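Long-range contact in putative oxidoreductase (Jannaschia sp., PDB 3C24), which is a putative oxidoreductase that probably uses a nicotinamide dinucleotide cofactor bound to its Rossmann-type N-terminal domain: residues A15-G20 with A39-A44. Numbering follows the deposited sequence.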
loop_
_atom_site.group_PDB
_atom_site.type_symbol
_atom_site.label_atom_id
_atom_site.label_comp_id
_atom_site.label_asym_id
_atom_site.label_seq_id
_atom_site.Cartn_x
_atom_site.Cartn_y
_atom_site.Cartn_z
ATOM N N ALA A 15 -0.203 34.725 9.375
ATOM C CA ALA A 15 0.183 35.135 8.032
ATOM C C ALA A 15 0.668 33.905 7.298
ATOM O O ALA A 15 1.435 33.074 7.825
ATOM C CB ALA A 15 1.269 36.205 8.080
ATOM N N ILE A 16 0.165 33.728 6.092
ATOM C CA ILE A 16 0.593 32.622 5.251
ATOM C C ILE A 16 1.265 33.180 4.004
ATOM O O ILE A 16 0.653 33.876 3.216
ATOM C CB ILE A 16 -0.585 31.738 4.848
ATOM C CG1 ILE A 16 -1.305 31.189 6.089
ATOM C CG2 ILE A 16 -0.133 30.577 3.966
ATOM C CD1 ILE A 16 -2.605 30.550 5.821
ATOM N N LEU A 17 2.535 32.828 3.857
ATOM C CA LEU A 17 3.344 33.205 2.699
ATOM C C LEU A 17 3.070 32.206 1.561
ATOM O O LEU A 17 3.094 30.960 1.760
ATOM C CB LEU A 17 4.841 33.254 3.073
ATOM C CG LEU A 17 5.384 34.479 3.829
ATOM C CD1 LEU A 17 4.489 34.930 4.920
ATOM C CD2 LEU A 17 6.835 34.161 4.313
ATOM N N GLY A 18 2.838 32.740 0.362
ATOM C CA GLY A 18 2.520 31.902 -0.792
ATOM C C GLY A 18 1.086 31.391 -0.630
ATOM O O GLY A 18 0.723 30.298 -1.037
ATOM N N ALA A 19 0.263 32.232 -0.042
ATOM C CA ALA A 19 -1.125 31.841 0.303
ATOM C C ALA A 19 -1.992 31.430 -0.848
ATOM O O ALA A 19 -2.925 30.673 -0.653
ATOM C CB ALA A 19 -1.812 32.945 1.076
ATOM N N GLY A 20 -1.694 31.901 -2.047
ATOM C CA GLY A 20 -2.572 31.607 -3.204
ATOM C C GLY A 20 -2.108 30.484 -4.108
ATOM O O GLY A 20 -2.756 30.113 -5.103
ATOM N N ALA A 39 -3.843 36.600 7.507
ATOM C CA ALA A 39 -3.150 37.545 6.612
ATOM C C ALA A 39 -2.579 36.728 5.457
ATOM O O ALA A 39 -1.559 36.074 5.613
ATOM C CB ALA A 39 -2.040 38.338 7.304
ATOM N N ALA A 40 -3.268 36.787 4.305
ATOM C CA ALA A 40 -2.891 36.012 3.115
ATOM C C ALA A 40 -1.912 36.789 2.308
ATOM O O ALA A 40 -2.287 37.778 1.664
ATOM C CB ALA A 40 -4.101 35.632 2.262
ATOM N N ILE A 41 -0.677 36.298 2.312
ATOM C CA ILE A 41 0.438 36.960 1.599
ATOM C C ILE A 41 0.728 36.235 0.291
ATOM O O ILE A 41 1.155 35.082 0.242
ATOM C CB ILE A 41 1.741 37.047 2.475
ATOM C CG1 ILE A 41 1.385 37.410 3.941
ATOM C CG2 ILE A 41 2.817 37.991 1.790
ATOM C CD1 ILE A 41 0.656 38.718 4.101
ATOM N N GLU A 42 0.509 36.956 -0.799
ATOM C CA GLU A 42 0.654 36.378 -2.134
ATOM C C GLU A 42 0.935 37.442 -3.150
ATOM O O GLU A 42 0.137 38.336 -3.307
ATOM C CB GLU A 42 -0.635 35.682 -2.560
ATOM C CG GLU A 42 -0.561 35.033 -3.935
ATOM C CD GLU A 42 0.568 34.053 -4.028
ATOM O OE1 GLU A 42 0.493 32.972 -3.383
ATOM O OE2 GLU A 42 1.569 34.342 -4.735
ATOM N N ILE A 43 2.068 37.311 -3.803
ATOM C CA ILE A 43 2.495 38.307 -4.786
ATOM C C ILE A 43 2.231 37.847 -6.196
ATOM O O ILE A 43 2.142 38.687 -7.090
ATOM C CB ILE A 43 4.013 38.720 -4.650
ATOM C CG1 ILE A 43 4.938 37.528 -4.917
ATOM C CG2 ILE A 43 4.297 39.347 -3.300
ATOM N N ALA A 44 2.090 36.551 -6.425
ATOM C CA ALA A 44 1.890 36.069 -7.809
ATOM C C ALA A 44 0.486 36.419 -8.281
ATOM O O ALA A 44 -0.493 36.173 -7.593
ATOM C CB ALA A 44 2.144 34.593 -7.953
#
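E42, the first residue after strand 37-41, takes the backbone N-H of G20 on OE1, with 2.8 Å between G20 N and E42 OE1 and the anti lone pair doing the accepting. CG stands anti to the backbone N (chi1 -179°), and a bend at chi2 (56°) turns the carboxylate along the loop after L17, so that CG and CD lie close against G20. The other oxygen, E42 OE2, accepts the N-H of A44, the N-cap of helix 45-53, again through its anti lone pair, 2.8 Å from A44 N; with both oxygens gripped, the carboxylate's rotation is fixed. One step back, the carbonyl of I41 takes a nearly straight bond from A19 N (3.0 Å to I41 O), with that donor above the carbonyl plane, plus a weak one from G18 N. Behind this lies the parallel ladder of strands 13-17 and 37-41, in which I16 N gives to A39 O and I41 N to I16 O, both in the carbonyl plane. This is the first beta-alpha-beta unit of a Rossmann fold, with helix 22-33 as the crossover; G18, at positive phi (74°), and G20 belong to its glycine-rich turn. In NAD-binding relatives an acidic residue at or just past the end of the second strand commonly holds the adenosine ribose, and E42 occupies a comparable place, which is consistent with such a role. On one face of the sheet CG1 of I41 lies alongside CD1 of L17, 4.1 Å apart, both side chains pointing the same way, and both touch W64. On the other, the methyls of A19 and A40 meet CB to CB at 3.7 Å, and L51 of helix 45-53 packs on both.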